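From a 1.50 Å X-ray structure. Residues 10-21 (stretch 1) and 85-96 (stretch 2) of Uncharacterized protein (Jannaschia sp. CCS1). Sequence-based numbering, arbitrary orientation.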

# COMPACT_ATOMS: atom_id res chain seq x y z
N ALA A 10 -5.93 -9.05 8.05
CA ALA A 10 -6.14 -10.39 7.45
C ALA A 10 -6.43 -10.28 5.97
O ALA A 10 -5.89 -11.04 5.16
CB ALA A 10 -7.25 -11.14 8.17
N GLN A 11 -7.29 -9.32 5.59
CA GLN A 11 -7.59 -9.07 4.19
C GLN A 11 -6.35 -8.59 3.42
O GLN A 11 -6.09 -9.05 2.31
CB GLN A 11 -8.72 -8.05 4.02
CG GLN A 11 -9.20 -7.89 2.56
CD GLN A 11 -9.69 -9.20 1.97
OE1 GLN A 11 -10.53 -9.89 2.58
NE2 GLN A 11 -9.17 -9.58 0.80
N TYR A 12 -5.60 -7.66 4.02
CA TYR A 12 -4.36 -7.18 3.38
C TYR A 12 -3.38 -8.33 3.11
O TYR A 12 -2.78 -8.40 2.05
CB TYR A 12 -3.64 -6.13 4.23
CG TYR A 12 -4.43 -4.90 4.60
CD1 TYR A 12 -5.53 -4.46 3.83
CD2 TYR A 12 -4.04 -4.11 5.69
CE1 TYR A 12 -6.24 -3.31 4.18
CE2 TYR A 12 -4.73 -2.97 6.03
CZ TYR A 12 -5.81 -2.57 5.27
OH TYR A 12 -6.49 -1.44 5.60
N ALA A 13 -3.19 -9.19 4.12
CA ALA A 13 -2.32 -10.36 4.02
C ALA A 13 -2.79 -11.31 2.90
O ALA A 13 -1.98 -11.81 2.10
CB ALA A 13 -2.22 -11.10 5.33
N ASP A 14 -4.11 -11.54 2.83
CA ASP A 14 -4.70 -12.39 1.81
C ASP A 14 -4.48 -11.80 0.41
O ASP A 14 -4.08 -12.54 -0.50
CB ASP A 14 -6.19 -12.63 2.13
CG ASP A 14 -6.76 -13.87 1.42
OD1 ASP A 14 -6.84 -13.86 0.17
OD2 ASP A 14 -7.14 -14.86 2.11
N ASP A 15 -4.71 -10.51 0.23
CA ASP A 15 -4.45 -9.80 -1.04
C ASP A 15 -2.98 -9.95 -1.45
O ASP A 15 -2.68 -10.26 -2.61
CB ASP A 15 -4.79 -8.31 -0.99
CG ASP A 15 -6.28 -8.01 -1.08
OD1 ASP A 15 -7.11 -8.96 -1.08
OD2 ASP A 15 -6.60 -6.80 -1.19
N LEU A 16 -2.07 -9.72 -0.51
CA LEU A 16 -0.62 -9.82 -0.82
C LEU A 16 -0.26 -11.23 -1.32
O LEU A 16 0.37 -11.36 -2.35
CB LEU A 16 0.24 -9.43 0.35
CG LEU A 16 0.28 -7.91 0.54
CD1 LEU A 16 0.74 -7.60 1.97
CD2 LEU A 16 1.17 -7.22 -0.49
N ARG A 17 -0.73 -12.26 -0.62
CA ARG A 17 -0.42 -13.63 -1.01
C ARG A 17 -1.15 -14.07 -2.28
O ARG A 17 -0.52 -14.52 -3.25
CB ARG A 17 -0.68 -14.61 0.14
CG ARG A 17 -0.26 -16.07 -0.17
CD ARG A 17 -0.18 -16.97 1.08
NE ARG A 17 1.01 -16.71 1.91
CZ ARG A 17 2.21 -17.31 1.78
NH1 ARG A 17 2.46 -18.18 0.82
NH2 ARG A 17 3.21 -16.98 2.64
N ASN A 18 -2.47 -13.89 -2.28
CA ASN A 18 -3.33 -14.48 -3.33
C ASN A 18 -3.69 -13.62 -4.51
O ASN A 18 -4.21 -14.16 -5.50
CB ASN A 18 -4.59 -15.04 -2.64
CG ASN A 18 -4.24 -16.16 -1.68
OD1 ASN A 18 -3.46 -17.07 -2.01
ND2 ASN A 18 -4.83 -16.11 -0.50
N LYS A 19 -3.49 -12.32 -4.43
CA LYS A 19 -3.64 -11.42 -5.57
C LYS A 19 -2.28 -10.98 -6.13
O LYS A 19 -2.06 -11.07 -7.33
CB LYS A 19 -4.51 -10.21 -5.26
CG LYS A 19 -5.94 -10.57 -4.99
CD LYS A 19 -6.76 -9.34 -4.66
CE LYS A 19 -8.19 -9.72 -4.33
NZ LYS A 19 -9.01 -8.60 -3.80
N CYS A 20 -1.38 -10.53 -5.27
CA CYS A 20 -0.07 -10.02 -5.67
C CYS A 20 1.06 -11.08 -5.73
O CYS A 20 2.16 -10.74 -6.18
CB CYS A 20 0.36 -8.90 -4.72
SG CYS A 20 -0.89 -7.60 -4.48
N GLY A 21 0.83 -12.31 -5.28
CA GLY A 21 1.83 -13.38 -5.32
C GLY A 21 3.07 -13.16 -4.48
O GLY A 21 4.17 -13.57 -4.89
N GLU A 85 -0.08 -2.28 -11.21
CA GLU A 85 -0.20 -3.37 -12.20
C GLU A 85 -0.16 -4.75 -11.52
O GLU A 85 -0.95 -5.64 -11.88
CB GLU A 85 0.88 -3.25 -13.30
CG GLU A 85 0.84 -4.36 -14.36
N THR A 86 0.74 -4.91 -10.55
CA THR A 86 0.88 -6.14 -9.77
C THR A 86 -0.42 -6.45 -9.01
O THR A 86 -0.92 -7.58 -9.07
CB THR A 86 2.06 -6.09 -8.83
OG1 THR A 86 3.25 -5.99 -9.63
CG2 THR A 86 2.15 -7.33 -7.95
N TYR A 87 -0.99 -5.44 -8.37
CA TYR A 87 -2.25 -5.59 -7.61
C TYR A 87 -3.35 -6.02 -8.58
O TYR A 87 -4.19 -6.88 -8.25
CB TYR A 87 -2.64 -4.28 -6.91
CG TYR A 87 -3.35 -4.42 -5.57
CD1 TYR A 87 -4.20 -5.50 -5.25
CD2 TYR A 87 -3.23 -3.39 -4.62
CE1 TYR A 87 -4.86 -5.57 -4.02
CE2 TYR A 87 -3.88 -3.46 -3.42
CZ TYR A 87 -4.67 -4.54 -3.11
OH TYR A 87 -5.33 -4.59 -1.91
N GLY A 88 -3.35 -5.44 -9.78
CA GLY A 88 -4.20 -5.86 -10.89
C GLY A 88 -5.12 -4.81 -11.43
O GLY A 88 -5.81 -4.14 -10.66
N ARG A 89 -5.20 -4.71 -12.76
CA ARG A 89 -6.13 -3.80 -13.44
C ARG A 89 -7.58 -4.07 -13.06
O ARG A 89 -8.36 -3.13 -12.88
CB ARG A 89 -5.96 -3.92 -14.98
N SER A 90 -7.95 -5.34 -12.90
CA SER A 90 -9.33 -5.74 -12.53
C SER A 90 -9.70 -5.52 -11.06
O SER A 90 -10.88 -5.70 -10.70
CB SER A 90 -9.57 -7.23 -12.86
OG SER A 90 -9.46 -7.49 -14.29
N GLU A 91 -8.74 -5.16 -10.19
CA GLU A 91 -9.03 -5.00 -8.77
C GLU A 91 -9.62 -3.62 -8.47
O GLU A 91 -8.94 -2.61 -8.63
CB GLU A 91 -7.76 -5.24 -7.94
CG GLU A 91 -7.97 -5.14 -6.42
CD GLU A 91 -9.11 -6.04 -5.95
OE1 GLU A 91 -9.01 -7.26 -6.18
OE2 GLU A 91 -10.09 -5.50 -5.39
N ARG A 92 -10.88 -3.59 -8.01
CA ARG A 92 -11.55 -2.33 -7.67
C ARG A 92 -11.38 -1.91 -6.21
O ARG A 92 -11.73 -0.78 -5.86
CB ARG A 92 -13.02 -2.38 -8.10
CG ARG A 92 -13.14 -2.37 -9.65
CD ARG A 92 -14.47 -2.80 -10.13
NE ARG A 92 -14.76 -4.22 -9.87
CZ ARG A 92 -14.32 -5.27 -10.56
NH1 ARG A 92 -13.45 -5.15 -11.58
NH2 ARG A 92 -14.71 -6.51 -10.20
N ASN A 93 -10.85 -2.80 -5.36
CA ASN A 93 -10.54 -2.51 -3.96
C ASN A 93 -9.03 -2.67 -3.68
O ASN A 93 -8.59 -3.63 -3.03
CB ASN A 93 -11.35 -3.40 -3.01
CG ASN A 93 -12.85 -3.15 -3.11
OD1 ASN A 93 -13.31 -2.00 -3.19
ND2 ASN A 93 -13.62 -4.24 -3.09
N LYS A 94 -8.27 -1.74 -4.23
CA LYS A 94 -6.84 -1.68 -3.97
C LYS A 94 -6.62 -0.96 -2.62
O LYS A 94 -6.67 0.26 -2.55
CB LYS A 94 -6.10 -0.95 -5.11
CG LYS A 94 -6.15 -1.72 -6.42
CD LYS A 94 -5.24 -1.06 -7.42
CE LYS A 94 -5.28 -1.76 -8.74
NZ LYS A 94 -6.55 -1.55 -9.45
N TYR A 95 -6.36 -1.72 -1.56
CA TYR A 95 -6.19 -1.15 -0.25
C TYR A 95 -4.90 -0.32 -0.18
O TYR A 95 -3.85 -0.76 -0.67
CB TYR A 95 -6.23 -2.21 0.84
CG TYR A 95 -7.59 -2.86 0.95
CD1 TYR A 95 -8.66 -2.16 1.48
CD2 TYR A 95 -7.79 -4.18 0.55
CE1 TYR A 95 -9.93 -2.73 1.58
CE2 TYR A 95 -9.05 -4.78 0.63
CZ TYR A 95 -10.11 -4.05 1.15
OH TYR A 95 -11.37 -4.64 1.25
N ARG A 96 -5.02 0.89 0.37
CA ARG A 96 -3.93 1.77 0.40
C ARG A 96 -2.73 1.17 1.28
O ARG A 96 -1.58 1.29 0.87
CB ARG A 96 -4.38 3.08 1.02
CG ARG A 96 -3.27 4.12 1.16
CD ARG A 96 -3.81 5.43 1.74
NE ARG A 96 -4.54 6.23 0.73
CZ ARG A 96 -5.85 6.15 0.46
NH1 ARG A 96 -6.70 5.35 1.14
NH2 ARG A 96 -6.35 6.93 -0.51
O HOH W 1 -8.88 -6.19 -2.48

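Stretch 2 enters this contact as the last turn of a helix, then runs through a turn and a loop to Tyr-95, at the N-cap position of the next helix, and both parts meet Asp-15 of stretch 1. Thr-86 comes first, against the loop residue Cys-20: its CG2 lies 4.0 Å from CB of Cys-20, where the two stretches run close, with the CA atoms of Cys-20 and Tyr-87 5.3 Å apart.

Tyr-87 does the most varied work. Its CA-to-CB bond points away from stretch 1, yet the ring, with chi1 at -147°, between the standard wells, brings its end back to the helix. SG of Cys-20 sits 4.4 Å from the ring centroid, in an oblique approach, and 4.0 Å from CD1 of Tyr-87. At the tip, OH of Tyr-87 donates to OD2 of Asp-15 at 2.6 Å, a short bond to a buried carboxylate. The same OH accepts from the backbone N of Tyr-95 at 3.1 Å, so one hydroxyl ties the helix to the later loop of its own stretch.

Gly-88 then turns the chain. With phi/psi of 121/135, a side chain here would jam against the carbonyl O of Tyr-87, so the backbone itself calls for glycine. A type I turn runs from Gly-88 to Glu-91, closed by N of Glu-91 donating to O of Gly-88 at 3.1 Å.

Glu-91 points toward stretch 1 and uses both carboxylate oxygens. OE1 receives NZ of Lys-19 at 2.7 Å in a salt bridge, while OE2 accepts from the backbone N of Asn-93 at 2.8 Å. Lys-19 reaches it with chi2 to chi4 all t; on the way its CD passes the edge of the Tyr-87 ring, 4.3 Å from CE1. Its NZ also makes a weak hydrogen bond, part of a salt bridge, to OD1 of Asp-15, at 3.3 Å, so the amine serves an acid from each stretch.

Asn-93 contributes through its carbonyl. Water 1 accepts from NZ of Lys-19 at 2.8 Å and lies 2.6 Å from O of Asn-93 and 2.7 Å from OD2 of Asp-15.

Tyr-95 closes the contact, pointing toward the helix. Its CB lies 3.5 Å from CE1 of Tyr-12, the rings oblique at 54°, and its CE2 lies 3.7 Å from CG of Gln-11. OD2 of Asp-15 meets the ring edge, 3.4 Å from CD2 of Tyr-95. Gln-11 NE2 donates to OD1 of Asp-15 at 2.9 Å, so the buried acid is satisfied on both oxygens.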